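Local coordinates for protein alternansucrase (Leuconostoc mesenteroides, PDB 6HVG) that is a modular member of glycoside hydrolase family 70, built round a (beta/alpha)8-barrel, with a bound calcium ion and additional repeats of the cell-wall-binding type, at residues Pro587-Gln590 with Ala591-Asn595; Tyr789-Asp792 with Gln793-Ser797; Asn455-Ser459 with Lys460-Ile464; Thr678-Tyr681 with Thr682-Ser685. All coordinates share one frame; numbering follows the deposited sequence.

Interaction 1 of 4, residues Pro587-Gln590 with Ala591-Asn595; sequences PIVQ and AEQLN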
ATOM      1  N   PRO A 587     -23.730  -6.260 -16.138  1.00 44.86           N
ATOM      2  CA  PRO A 587     -24.208  -5.576 -17.342  1.00 45.06           C
ATOM      3  C   PRO A 587     -24.877  -4.221 -17.114  1.00 44.37           C
ATOM      4  O   PRO A 587     -24.670  -3.295 -17.897  1.00 45.68           O
ATOM      5  CB  PRO A 587     -25.204  -6.579 -17.929  1.00 45.00           C
ATOM      6  CG  PRO A 587     -24.696  -7.920 -17.511  1.00 43.28           C
ATOM      7  CD  PRO A 587     -24.080  -7.702 -16.157  1.00 44.63           C
ATOM      8  N   ILE A 588     -25.664  -4.102 -16.057  1.00 43.10           N
ATOM      9  CA  ILE A 588     -26.319  -2.833 -15.731  1.00 43.32           C
ATOM     10  C   ILE A 588     -25.300  -1.743 -15.406  1.00 41.73           C
ATOM     11  O   ILE A 588     -25.460  -0.605 -15.816  1.00 40.47           O
ATOM     12  CB  ILE A 588     -27.333  -2.995 -14.572  1.00 43.59           C
ATOM     13  CG1 ILE A 588     -28.527  -3.863 -15.025  1.00 45.76           C
ATOM     14  CG2 ILE A 588     -27.863  -1.639 -14.120  1.00 44.06           C
ATOM     15  CD1 ILE A 588     -29.321  -4.484 -13.893  1.00 44.51           C
ATOM     16  N   VAL A 589     -24.265  -2.099 -14.663  1.00 43.27           N
ATOM     17  CA  VAL A 589     -23.229  -1.151 -14.282  1.00 46.15           C
ATOM     18  C   VAL A 589     -22.370  -0.823 -15.501  1.00 45.88           C
ATOM     19  O   VAL A 589     -21.935   0.312 -15.653  1.00 47.77           O
ATOM     20  CB  VAL A 589     -22.362  -1.701 -13.119  1.00 47.89           C
ATOM     21  CG1 VAL A 589     -21.139  -0.823 -12.849  1.00 44.71           C
ATOM     22  CG2 VAL A 589     -23.214  -1.824 -11.868  1.00 50.48           C
ATOM     23  N   GLN A 590     -22.158  -1.805 -16.373  1.00 43.33           N
ATOM     24  CA  GLN A 590     -21.442  -1.577 -17.617  1.00 43.80           C
ATOM     25  C   GLN A 590     -22.138  -0.537 -18.490  1.00 44.09           C
ATOM     26  O   GLN A 590     -21.481   0.338 -19.060  1.00 44.70           O
ATOM     27  CB  GLN A 590     -21.262  -2.883 -18.389  1.00 42.83           C
ATOM     28  CG  GLN A 590     -20.290  -3.843 -17.726  1.00 43.44           C
ATOM     29  CD  GLN A 590     -20.091  -5.128 -18.510  1.00 45.92           C
ATOM     30  OE1 GLN A 590     -20.791  -5.384 -19.488  1.00 45.39           O
ATOM     31  NE2 GLN A 590     -19.133  -5.959 -18.067  1.00 45.31           N
ATOM     32  N   ALA A 591     -23.458  -0.622 -18.583  1.00 45.20           N
ATOM     33  CA  ALA A 591     -24.254   0.368 -19.326  1.00 47.55           C
ATOM     34  C   ALA A 591     -24.076   1.757 -18.718  1.00 49.12           C
ATOM     35  O   ALA A 591     -23.958   2.745 -19.446  1.00 52.60           O
ATOM     36  CB  ALA A 591     -25.744  -0.003 -19.330  1.00 49.22           C
ATOM     37  N   GLU A 592     -24.073   1.832 -17.387  1.00 47.54           N
ATOM     38  CA  GLU A 592     -23.932   3.114 -16.700  1.00 47.59           C
ATOM     39  C   GLU A 592     -22.546   3.733 -16.958  1.00 48.59           C
ATOM     40  O   GLU A 592     -22.413   4.941 -17.097  1.00 48.30           O
ATOM     41  CB  GLU A 592     -24.189   2.935 -15.210  1.00 46.93           C
ATOM     42  CG  GLU A 592     -23.891   4.159 -14.372  1.00 46.95           C
ATOM     43  CD  GLU A 592     -24.483   5.430 -14.940  1.00 45.22           C
ATOM     44  OE1 GLU A 592     -25.535   5.368 -15.600  1.00 47.57           O
ATOM     45  OE2 GLU A 592     -23.901   6.493 -14.667  1.00 43.94           O
ATOM     46  N   GLN A 593     -21.523   2.891 -17.052  1.00 49.26           N
ATOM     47  CA  GLN A 593     -20.183   3.369 -17.352  1.00 50.52           C
ATOM     48  C   GLN A 593     -20.136   3.955 -18.773  1.00 51.69           C
ATOM     49  O   GLN A 593     -19.406   4.899 -19.029  1.00 50.35           O
ATOM     50  CB  GLN A 593     -19.148   2.260 -17.223  1.00 53.00           C
ATOM     51  CG  GLN A 593     -19.019   1.606 -15.874  1.00 50.70           C
ATOM     52  CD  GLN A 593     -18.395   2.480 -14.833  1.00 48.41           C
ATOM     53  OE1 GLN A 593     -18.163   3.675 -15.005  1.00 52.17           O
ATOM     54  NE2 GLN A 593     -18.101   1.865 -13.737  1.00 46.36           N
ATOM     55  N   LEU A 594     -20.895   3.367 -19.693  1.00 51.81           N
ATOM     56  CA  LEU A 594     -21.006   3.911 -21.044  1.00 53.23           C
ATOM     57  C   LEU A 594     -21.744   5.242 -21.047  1.00 50.25           C
ATOM     58  O   LEU A 594     -21.396   6.142 -21.803  1.00 45.98           O
ATOM     59  CB  LEU A 594     -21.738   2.914 -21.956  1.00 56.13           C
ATOM     60  CG  LEU A 594     -21.962   3.337 -23.411  1.00 55.27           C
ATOM     61  CD1 LEU A 594     -20.613   3.566 -24.091  1.00 55.52           C
ATOM     62  CD2 LEU A 594     -22.800   2.285 -24.123  1.00 53.71           C
ATOM     63  N   ASN A 595     -22.796   5.348 -20.230  1.00 50.78           N
ATOM     64  CA  ASN A 595     -23.541   6.606 -20.084  1.00 50.16           C
ATOM     65  C   ASN A 595     -22.602   7.714 -19.628  1.00 48.89           C
ATOM     66  O   ASN A 595     -22.596   8.801 -20.205  1.00 47.59           O
ATOM     67  CB  ASN A 595     -24.690   6.454 -19.079  1.00 50.51           C
ATOM     68  CG  ASN A 595     -25.761   7.534 -19.223  1.00 51.24           C
ATOM     69  OD1 ASN A 595     -26.536   7.524 -20.184  1.00 53.89           O
ATOM     70  ND2 ASN A 595     -25.811   8.468 -18.274  1.00 48.40           N
TER
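V589 lays its CG1 branch alongside the side chain of Q593, one turn on: the two point the same way, and CG1 of V589 stands 4.2 Å from NE2 of Q593. The methylene CG of Q593 sits closer in, 3.2 Å from the carbonyl O of V589, because CG is turned beside the backbone N (chi1 -60°); the chain then bends again at chi2 (-71°), folding back along the helix. The amide finishes between two outside partners, NE2 giving to N584 OD1 and OE1 taking from R1115 NH1, which fixes which way round it lies. All of this rides on an unbroken alpha-helical turn at the start of helix 587-601, in the family 70 barrel region: A591, E592, Q593 and L594 each donate to the carbonyl four residues back, Q593 N to V589 O at 3.0 Å. Q590 runs out extended, and its NE2 reaches N584 O and D629 OD2. E592 keeps its CB 3.5 Å from V589 O, but the chain bends at chi2 and its carboxylate leads away from the turn to a salt bridge with R1115 and hydrogen bonds from Q1204 NE2 and G1209 N, with Y1116 OH bonded to it as well. On the flank facing helix 629-642, L594 packs on I633 and Y637, and Q593 on L630.

Interaction 2 of 4, residues Tyr789-Asp792 with Gln793-Ser797; sequences YYKD and QENPS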
ATOM      1  N   TYR A 789      11.610  19.138  -0.775  1.00 62.26           N
ATOM      2  CA  TYR A 789      11.573  18.401  -2.035  1.00 58.81           C
ATOM      3  C   TYR A 789      12.143  19.241  -3.179  1.00 57.62           C
ATOM      4  O   TYR A 789      12.949  18.744  -3.973  1.00 57.92           O
ATOM      5  CB  TYR A 789      10.129  17.990  -2.327  1.00 57.93           C
ATOM      6  CG  TYR A 789       9.882  17.228  -3.606  1.00 57.22           C
ATOM      7  CD1 TYR A 789      10.164  15.880  -3.700  1.00 58.50           C
ATOM      8  CD2 TYR A 789       9.326  17.854  -4.706  1.00 58.44           C
ATOM      9  CE1 TYR A 789       9.911  15.174  -4.866  1.00 60.57           C
ATOM     10  CE2 TYR A 789       9.080  17.165  -5.881  1.00 59.58           C
ATOM     11  CZ  TYR A 789       9.365  15.819  -5.953  1.00 60.27           C
ATOM     12  OH  TYR A 789       9.093  15.107  -7.098  1.00 63.70           O
ATOM     13  N   TYR A 790      11.736  20.510  -3.248  1.00 55.55           N
ATOM     14  CA  TYR A 790      12.300  21.440  -4.235  1.00 57.99           C
ATOM     15  C   TYR A 790      13.814  21.639  -4.014  1.00 60.53           C
ATOM     16  O   TYR A 790      14.582  21.614  -4.952  1.00 60.21           O
ATOM     17  CB  TYR A 790      11.611  22.813  -4.202  1.00 56.35           C
ATOM     18  CG  TYR A 790      10.105  22.849  -4.425  1.00 55.69           C
ATOM     19  CD1 TYR A 790       9.445  21.901  -5.212  1.00 54.48           C
ATOM     20  CD2 TYR A 790       9.342  23.865  -3.858  1.00 58.73           C
ATOM     21  CE1 TYR A 790       8.071  21.956  -5.405  1.00 53.09           C
ATOM     22  CE2 TYR A 790       7.966  23.934  -4.041  1.00 59.53           C
ATOM     23  CZ  TYR A 790       7.334  22.983  -4.813  1.00 57.26           C
ATOM     24  OH  TYR A 790       5.980  23.103  -4.977  1.00 53.72           O
ATOM     25  N   LYS A 791      14.227  21.847  -2.766  1.00 66.98           N
ATOM     26  CA  LYS A 791      15.647  22.060  -2.423  1.00 72.91           C
ATOM     27  C   LYS A 791      16.509  20.882  -2.869  1.00 66.98           C
ATOM     28  O   LYS A 791      17.610  21.057  -3.372  1.00 65.96           O
ATOM     29  CB  LYS A 791      15.791  22.283  -0.906  1.00 78.99           C
ATOM     30  CG  LYS A 791      17.212  22.346  -0.353  1.00 85.11           C
ATOM     31  CD  LYS A 791      17.817  23.730  -0.469  1.00 93.78           C
ATOM     32  CE  LYS A 791      19.292  23.688  -0.044  1.00 95.17           C
ATOM     33  NZ  LYS A 791      20.215  22.989  -0.999  1.00 93.84           N
ATOM     34  N   ASP A 792      15.989  19.682  -2.669  1.00 64.93           N
ATOM     35  CA  ASP A 792      16.653  18.443  -3.079  1.00 62.71           C
ATOM     36  C   ASP A 792      16.713  18.295  -4.590  1.00 61.18           C
ATOM     37  O   ASP A 792      17.726  17.895  -5.143  1.00 60.03           O
ATOM     38  CB  ASP A 792      15.901  17.257  -2.475  1.00 62.50           C
ATOM     39  CG  ASP A 792      16.374  15.925  -3.014  1.00 64.39           C
ATOM     40  OD1 ASP A 792      15.619  15.276  -3.793  1.00 66.35           O
ATOM     41  OD2 ASP A 792      17.495  15.529  -2.627  1.00 65.15           O
ATOM     42  N   GLN A 793      15.613  18.625  -5.257  1.00 63.20           N
ATOM     43  CA  GLN A 793      15.509  18.543  -6.713  1.00 61.55           C
ATOM     44  C   GLN A 793      16.531  19.455  -7.419  1.00 63.01           C
ATOM     45  O   GLN A 793      17.174  19.039  -8.382  1.00 61.96           O
ATOM     46  CB  GLN A 793      14.106  18.965  -7.139  1.00 60.57           C
ATOM     47  CG  GLN A 793      13.841  18.968  -8.639  1.00 58.99           C
ATOM     48  CD  GLN A 793      12.398  19.315  -8.961  1.00 58.60           C
ATOM     49  OE1 GLN A 793      12.131  20.206  -9.748  1.00 57.96           O
ATOM     50  NE2 GLN A 793      11.462  18.617  -8.336  1.00 60.20           N
ATOM     51  N   GLU A 794      16.674  20.681  -6.921  1.00 62.81           N
ATOM     52  CA  GLU A 794      17.533  21.691  -7.522  1.00 66.15           C
ATOM     53  C   GLU A 794      18.926  21.739  -6.927  1.00 68.65           C
ATOM     54  O   GLU A 794      19.662  22.700  -7.146  1.00 71.73           O
ATOM     55  CB  GLU A 794      16.877  23.066  -7.378  1.00 67.84           C
ATOM     56  CG  GLU A 794      15.490  23.105  -7.992  1.00 71.69           C
ATOM     57  CD  GLU A 794      14.898  24.490  -8.112  1.00 73.27           C
ATOM     58  OE1 GLU A 794      15.592  25.488  -7.797  1.00 74.26           O
ATOM     59  OE2 GLU A 794      13.720  24.548  -8.530  1.00 69.58           O
ATOM     60  N   ASN A 795      19.305  20.697  -6.193  1.00 69.83           N
ATOM     61  CA  ASN A 795      20.531  20.726  -5.416  1.00 73.61           C
ATOM     62  C   ASN A 795      21.766  20.844  -6.329  1.00 71.44           C
ATOM     63  O   ASN A 795      21.971  19.994  -7.183  1.00 71.23           O
ATOM     64  CB  ASN A 795      20.619  19.460  -4.541  1.00 78.65           C
ATOM     65  CG  ASN A 795      21.665  19.585  -3.441  1.00 79.30           C
ATOM     66  OD1 ASN A 795      22.799  19.951  -3.722  1.00 82.38           O
ATOM     67  ND2 ASN A 795      21.309  19.258  -2.208  1.00 77.32           N
ATOM     68  N   PRO A 796      22.581  21.906  -6.169  1.00 73.71           N
ATOM     69  CA  PRO A 796      23.798  22.038  -7.010  1.00 74.37           C
ATOM     70  C   PRO A 796      24.844  20.937  -6.774  1.00 72.88           C
ATOM     71  O   PRO A 796      25.635  20.631  -7.662  1.00 69.59           O
ATOM     72  CB  PRO A 796      24.371  23.415  -6.642  1.00 73.99           C
ATOM     73  CG  PRO A 796      23.557  23.928  -5.517  1.00 73.96           C
ATOM     74  CD  PRO A 796      22.411  23.024  -5.224  1.00 72.67           C
ATOM     75  N   SER A 797      24.848  20.338  -5.595  1.00 72.95           N
ATOM     76  CA  SER A 797      25.708  19.179  -5.342  1.00 74.76           C
ATOM     77  C   SER A 797      25.577  18.144  -6.431  1.00 75.67           C
ATOM     78  O   SER A 797      26.548  17.517  -6.818  1.00 79.61           O
ATOM     79  CB  SER A 797      25.356  18.536  -4.004  1.00 78.22           C
ATOM     80  OG  SER A 797      24.212  17.706  -4.098  1.00 79.73           O
TER
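Q793 is the last residue of helix 779-793 and touches Y789 twice, its N donating to Y789 O at 3.0 Å while its side-chain amide approaches the phenol ring. With CG anti to the backbone N (chi1 179°) the glutamine chain runs out straight, bringing NE2 to 3.7 Å from CE2 of Y789; amide and ring planes stand nearly perpendicular, 84° apart. NE2 finds its acceptor outside the turn, at N803 OD1, and Y789 OH bonds to E832. E794 still hydrogen-bonds like a helical residue, its N donating almost straight down the carbonyl of Y790 at 3.0 Å, and its CG rests 3.5 Å from that same Y790 O, but its own backbone angles are the first to leave the helical range. N795 then turns the chain away: its N makes a weak bond to D792 O (3.4 Å), and its CB lies 3.3 Å from the same oxygen. Its OD1 looks forward, accepting from S797 N at 2.8 Å in the carbonyl plane, which makes an Asx turn, and from S797 OG, which comes from above that plane. The helix end is tied to the following loop by D792, whose carboxylate accepts from N803 ND2 and from K801 and Y802 N. Beyond it, Y789 packs on P759 and I760 of helix 757-766, and L831, just past helix 826-829, lies against Y790 and Q793.

Interaction 3 of 4, residues Asn455-Ser459 with Lys460-Ile464; sequences NFMSS and KGLGI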
ATOM      1  N   ASN A 455     -18.220  -1.007  34.021  1.00 52.67           N
ATOM      2  CA  ASN A 455     -16.962  -0.396  34.442  1.00 51.32           C
ATOM      3  C   ASN A 455     -16.682   0.938  33.717  1.00 53.68           C
ATOM      4  O   ASN A 455     -16.212   1.886  34.330  1.00 55.54           O
ATOM      5  CB  ASN A 455     -15.794  -1.342  34.212  1.00 48.78           C
ATOM      6  CG  ASN A 455     -15.845  -2.549  35.096  1.00 48.21           C
ATOM      7  OD1 ASN A 455     -16.633  -2.616  36.032  1.00 57.09           O
ATOM      8  ND2 ASN A 455     -15.003  -3.512  34.816  1.00 46.76           N
ATOM      9  N   PHE A 456     -16.962   1.006  32.419  1.00 55.55           N
ATOM     10  CA  PHE A 456     -16.738   2.224  31.648  1.00 59.96           C
ATOM     11  C   PHE A 456     -17.643   3.386  32.106  1.00 61.04           C
ATOM     12  O   PHE A 456     -17.163   4.495  32.327  1.00 67.46           O
ATOM     13  CB  PHE A 456     -16.946   1.937  30.167  1.00 59.78           C
ATOM     14  CG  PHE A 456     -16.690   3.108  29.270  1.00 61.67           C
ATOM     15  CD1 PHE A 456     -15.411   3.379  28.826  1.00 64.05           C
ATOM     16  CD2 PHE A 456     -17.737   3.890  28.804  1.00 63.29           C
ATOM     17  CE1 PHE A 456     -15.172   4.434  27.961  1.00 64.35           C
ATOM     18  CE2 PHE A 456     -17.506   4.959  27.957  1.00 63.96           C
ATOM     19  CZ  PHE A 456     -16.215   5.237  27.555  1.00 64.61           C
ATOM     20  N   MET A 457     -18.940   3.134  32.244  1.00 60.55           N
ATOM     21  CA  MET A 457     -19.888   4.169  32.667  1.00 64.17           C
ATOM     22  C   MET A 457     -19.631   4.627  34.096  1.00 64.80           C
ATOM     23  O   MET A 457     -19.748   5.820  34.388  1.00 68.24           O
ATOM     24  CB  MET A 457     -21.325   3.681  32.562  1.00 65.52           C
ATOM     25  CG  MET A 457     -21.775   3.385  31.143  1.00 66.15           C
ATOM     26  SD  MET A 457     -22.168   4.833  30.151  1.00 67.94           S
ATOM     27  CE  MET A 457     -20.858   4.748  28.962  1.00 62.86           C
ATOM     28  N   SER A 458     -19.274   3.683  34.969  1.00 62.89           N
ATOM     29  CA  SER A 458     -18.814   3.983  36.324  1.00 63.54           C
ATOM     30  C   SER A 458     -17.677   5.006  36.385  1.00 62.49           C
ATOM     31  O   SER A 458     -17.702   5.918  37.221  1.00 65.12           O
ATOM     32  CB  SER A 458     -18.298   2.704  36.990  1.00 64.24           C
ATOM     33  OG  SER A 458     -19.328   2.018  37.635  1.00 71.43           O
ATOM     34  N   SER A 459     -16.674   4.833  35.531  1.00 62.28           N
ATOM     35  CA  SER A 459     -15.502   5.691  35.510  1.00 66.02           C
ATOM     36  C   SER A 459     -15.836   7.105  35.115  1.00 69.19           C
ATOM     37  O   SER A 459     -14.987   7.983  35.270  1.00 71.33           O
ATOM     38  CB  SER A 459     -14.486   5.172  34.517  1.00 64.24           C
ATOM     39  OG  SER A 459     -14.146   3.864  34.872  1.00 73.78           O
ATOM     40  N   LYS A 460     -17.036   7.315  34.571  1.00 69.69           N
ATOM     41  CA  LYS A 460     -17.446   8.618  34.120  1.00 70.22           C
ATOM     42  C   LYS A 460     -18.368   9.328  35.072  1.00 66.78           C
ATOM     43  O   LYS A 460     -19.019  10.299  34.694  1.00 71.87           O
ATOM     44  CB  LYS A 460     -18.075   8.507  32.732  1.00 74.54           C
ATOM     45  CG  LYS A 460     -17.070   8.161  31.644  1.00 80.12           C
ATOM     46  CD  LYS A 460     -17.568   8.629  30.273  1.00 88.70           C
ATOM     47  CE  LYS A 460     -16.562   8.386  29.138  1.00 91.46           C
ATOM     48  NZ  LYS A 460     -16.837   9.146  27.871  1.00 86.95           N
ATOM     49  N   GLY A 461     -18.358   8.892  36.328  1.00 65.63           N
ATOM     50  CA  GLY A 461     -19.087   9.563  37.406  1.00 66.09           C
ATOM     51  C   GLY A 461     -20.493   9.068  37.647  1.00 62.98           C
ATOM     52  O   GLY A 461     -21.228   9.654  38.434  1.00 61.18           O
ATOM     53  N   LEU A 462     -20.851   7.969  36.994  1.00 63.51           N
ATOM     54  CA  LEU A 462     -22.214   7.469  37.037  1.00 64.49           C
ATOM     55  C   LEU A 462     -22.521   6.532  38.186  1.00 67.39           C
ATOM     56  O   LEU A 462     -23.664   6.175  38.387  1.00 75.85           O
ATOM     57  CB  LEU A 462     -22.574   6.801  35.729  1.00 60.10           C
ATOM     58  CG  LEU A 462     -22.867   7.875  34.676  1.00 60.08           C
ATOM     59  CD1 LEU A 462     -22.916   7.369  33.240  1.00 59.29           C
ATOM     60  CD2 LEU A 462     -24.173   8.599  35.008  1.00 60.69           C
ATOM     61  N   GLY A 463     -21.515   6.148  38.946  1.00 67.74           N
ATOM     62  CA  GLY A 463     -21.762   5.470  40.195  1.00 69.35           C
ATOM     63  C   GLY A 463     -20.476   4.978  40.786  1.00 73.37           C
ATOM     64  O   GLY A 463     -19.390   5.406  40.365  1.00 80.08           O
ATOM     65  N   ILE A 464     -20.614   4.078  41.758  1.00 71.32           N
ATOM     66  CA  ILE A 464     -19.476   3.401  42.363  1.00 69.78           C
ATOM     67  C   ILE A 464     -18.623   2.851  41.244  1.00 67.78           C
ATOM     68  O   ILE A 464     -19.126   2.193  40.351  1.00 73.21           O
ATOM     69  CB  ILE A 464     -19.886   2.220  43.264  1.00 73.08           C
ATOM     70  CG1 ILE A 464     -21.044   2.620  44.194  1.00 79.89           C
ATOM     71  CG2 ILE A 464     -18.668   1.722  44.045  1.00 71.19           C
ATOM     72  CD1 ILE A 464     -21.374   1.610  45.281  1.00 84.87           C
TER
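The backbone kinks between 455-459 and 460-464, at the C-terminal end of helix 447-462 in the family 70 region. K460 N and G461 N lack the usual bond four residues back and bond three residues back instead, K460 N to M457 O at 3.1 Å and G461 N to S458 O at 3.2 Å. Each N-H arrives well above the plane of its carbonyl, 64° out of it for M457 O. A wider, pi-type turn follows at 460-462. G461 has a positive phi (91°), a left-handed conformation that comes easily to a residue without CB; G463, nearly fully extended, is the first residue outside the helix. L462 points back at the preceding turn, its CB 3.3 Å from M457 O. Its CD1 lies 4.1 Å from SD of M457, the two apolar chains running side by side and both packing on I484 of helix 474-495. Farther round, F456 and K460 meet at a slant: the lysine chain is extended beyond CG, and its CE stops 3.5 Å from CZ of F456, whose ring also meets that of F508 in helix 499-511. S459 OG folds back on its own helix, donating to N455 O from the face opposite to the one used by S459 N. The departing chain is fastened by the hydroxyl of S458, which has weaker bonds to L454 O and T466 OG1; S458 OG donates to I464 O at 2.7 Å.

Interaction 4 of 4, residues Thr678-Tyr681 with Thr682-Ser685; sequences TMDY and TVTS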
ATOM      1  N   THR A 678      -1.709   1.273 -25.297  1.00 42.24           N
ATOM      2  CA  THR A 678      -1.009   0.737 -24.126  1.00 42.85           C
ATOM      3  C   THR A 678       0.138   1.642 -23.708  1.00 43.44           C
ATOM      4  O   THR A 678       0.736   2.316 -24.538  1.00 42.61           O
ATOM      5  CB  THR A 678      -0.417  -0.664 -24.376  1.00 41.50           C
ATOM      6  OG1 THR A 678       0.209  -1.132 -23.177  1.00 39.04           O
ATOM      7  CG2 THR A 678       0.629  -0.635 -25.500  1.00 42.20           C
ATOM      8  N   MET A 679       0.462   1.626 -22.422  1.00 45.56           N
ATOM      9  CA  MET A 679       1.718   2.201 -21.966  1.00 44.04           C
ATOM     10  C   MET A 679       2.830   1.246 -22.346  1.00 42.38           C
ATOM     11  O   MET A 679       2.590   0.068 -22.648  1.00 40.42           O
ATOM     12  CB  MET A 679       1.722   2.418 -20.458  1.00 50.11           C
ATOM     13  CG  MET A 679       2.248   1.235 -19.642  1.00 53.34           C
ATOM     14  SD  MET A 679       1.940   1.278 -17.882  1.00 61.46           S
ATOM     15  CE  MET A 679       2.157   2.960 -17.413  1.00 65.36           C
ATOM     16  N   ASP A 680       4.058   1.756 -22.299  1.00 42.70           N
ATOM     17  CA  ASP A 680       5.244   0.951 -22.557  1.00 44.27           C
ATOM     18  C   ASP A 680       6.152   1.052 -21.348  1.00 45.53           C
ATOM     19  O   ASP A 680       7.104   1.830 -21.328  1.00 44.16           O
ATOM     20  CB  ASP A 680       5.948   1.431 -23.825  1.00 46.88           C
ATOM     21  CG  ASP A 680       7.190   0.617 -24.149  1.00 50.05           C
ATOM     22  OD1 ASP A 680       7.392  -0.454 -23.525  1.00 47.14           O
ATOM     23  OD2 ASP A 680       7.972   1.059 -25.030  1.00 51.91           O
ATOM     24  N   TYR A 681       5.838   0.250 -20.330  1.00 48.54           N
ATOM     25  CA  TYR A 681       6.599   0.263 -19.092  1.00 47.09           C
ATOM     26  C   TYR A 681       8.028  -0.257 -19.298  1.00 44.59           C
ATOM     27  O   TYR A 681       8.905   0.076 -18.519  1.00 41.28           O
ATOM     28  CB  TYR A 681       5.893  -0.547 -17.997  1.00 49.77           C
ATOM     29  CG  TYR A 681       6.510  -0.335 -16.634  1.00 53.13           C
ATOM     30  CD1 TYR A 681       6.625   0.949 -16.104  1.00 54.18           C
ATOM     31  CD2 TYR A 681       7.020  -1.402 -15.888  1.00 56.67           C
ATOM     32  CE1 TYR A 681       7.211   1.168 -14.866  1.00 57.39           C
ATOM     33  CE2 TYR A 681       7.626  -1.188 -14.651  1.00 58.58           C
ATOM     34  CZ  TYR A 681       7.715   0.100 -14.145  1.00 59.73           C
ATOM     35  OH  TYR A 681       8.290   0.351 -12.919  1.00 61.67           O
ATOM     36  N   THR A 682       8.269  -1.037 -20.351  1.00 42.81           N
ATOM     37  CA  THR A 682       9.595  -1.602 -20.573  1.00 45.85           C
ATOM     38  C   THR A 682      10.630  -0.491 -20.729  1.00 49.43           C
ATOM     39  O   THR A 682      11.730  -0.588 -20.177  1.00 49.39           O
ATOM     40  CB  THR A 682       9.651  -2.547 -21.800  1.00 46.23           C
ATOM     41  OG1 THR A 682       9.366  -1.814 -22.990  1.00 48.34           O
ATOM     42  CG2 THR A 682       8.647  -3.698 -21.672  1.00 45.83           C
ATOM     43  N   VAL A 683      10.269   0.573 -21.451  1.00 53.10           N
ATOM     44  CA  VAL A 683      11.162   1.727 -21.621  1.00 57.27           C
ATOM     45  C   VAL A 683      11.203   2.614 -20.355  1.00 55.77           C
ATOM     46  O   VAL A 683      12.268   3.083 -19.962  1.00 60.78           O
ATOM     47  CB  VAL A 683      10.852   2.541 -22.920  1.00 59.24           C
ATOM     48  CG1 VAL A 683       9.561   3.328 -22.822  1.00 62.32           C
ATOM     49  CG2 VAL A 683      11.969   3.507 -23.234  1.00 60.70           C
ATOM     50  N   THR A 684      10.061   2.831 -19.710  1.00 52.94           N
ATOM     51  CA  THR A 684      10.016   3.593 -18.456  1.00 50.15           C
ATOM     52  C   THR A 684      10.839   2.911 -17.357  1.00 52.78           C
ATOM     53  O   THR A 684      11.564   3.568 -16.584  1.00 58.62           O
ATOM     54  CB  THR A 684       8.579   3.757 -17.949  1.00 46.63           C
ATOM     55  OG1 THR A 684       7.755   4.299 -18.989  1.00 45.40           O
ATOM     56  CG2 THR A 684       8.541   4.657 -16.717  1.00 44.78           C
ATOM     57  N   SER A 685      10.739   1.588 -17.313  1.00 52.29           N
ATOM     58  CA  SER A 685      11.512   0.761 -16.387  1.00 53.00           C
ATOM     59  C   SER A 685      13.015   0.888 -16.616  1.00 53.64           C
ATOM     60  O   SER A 685      13.777   1.066 -15.671  1.00 54.52           O
ATOM     61  CB  SER A 685      11.087  -0.689 -16.547  1.00 53.03           C
ATOM     62  OG  SER A 685      11.853  -1.535 -15.757  1.00 56.14           O
TER
HETATM   63  O   HOH W   1       5.620   4.143 -20.520  1.00 54.60           O
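The side chains of D680 and T682 cross at a slant, the end of the aspartate coming round to the threonine hydroxyl. With CG anti to the backbone N (chi1 -180°), the carboxylate extends forward to the N-H and hydroxyl of T682. D680 OD1 accepts from T682 OG1, a very short 2.5 Å as modelled, and weakly from T682 N at 3.3 Å. D680 holds the N-cap position of helix 681-692, and the weak bond from T682 N is its capping bond. The hydroxyl of T682 stands between its own N and carbonyl carbon (chi1 63°), the rotation that aims it back at the cap, and it is also bonded to T729 OG1 and L730 N. V683 crosses D680 at about a right angle, with CG1 3.2 Å from D680 O. The Y681 ring makes a separate set of contacts. One face receives CB of S685 in a CH-pi contact, 4.2 Å from the ring centroid and offset toward the rim, while T684 lies across it with CB 3.9 Å from CD1 of Y681. S685 N donates to Y681 O at 2.7 Å, the first full helical bond here. A water donates to T684 OG1 and, weakly, to D680 O, and T684 OG1 is also bonded to F748 O. In the barrel this is a strand-to-helix junction: strand 678-679 pairs in parallel with 745-747, D660, just beyond strand 657-658, holds T678 and M679, and V683 rests on S747.

In the fold
All four contacts lie within the glycoside hydrolase family 70 region, in series along the chain. Interaction 1 lies near the calcium ion, the Q593 side chain about 9 Å from it, without binding it; E575, D581, N625 and D1159 hold the metal, and the helix of interaction 1 packs on strand 580-582, which carries D581. Interactions 2 and 4 are neighbours, centres about 27 Å and nearest atoms about 14 Å apart, and both lean on the segment after strand 745-747, T684 bonding F748 and Y789 touching R750 and helix 757-766. Interaction 4 is about 30 Å from interaction 1, centre to centre. Interaction 3 stands across the chain's centre from interaction 4, their centres about 62 Å apart.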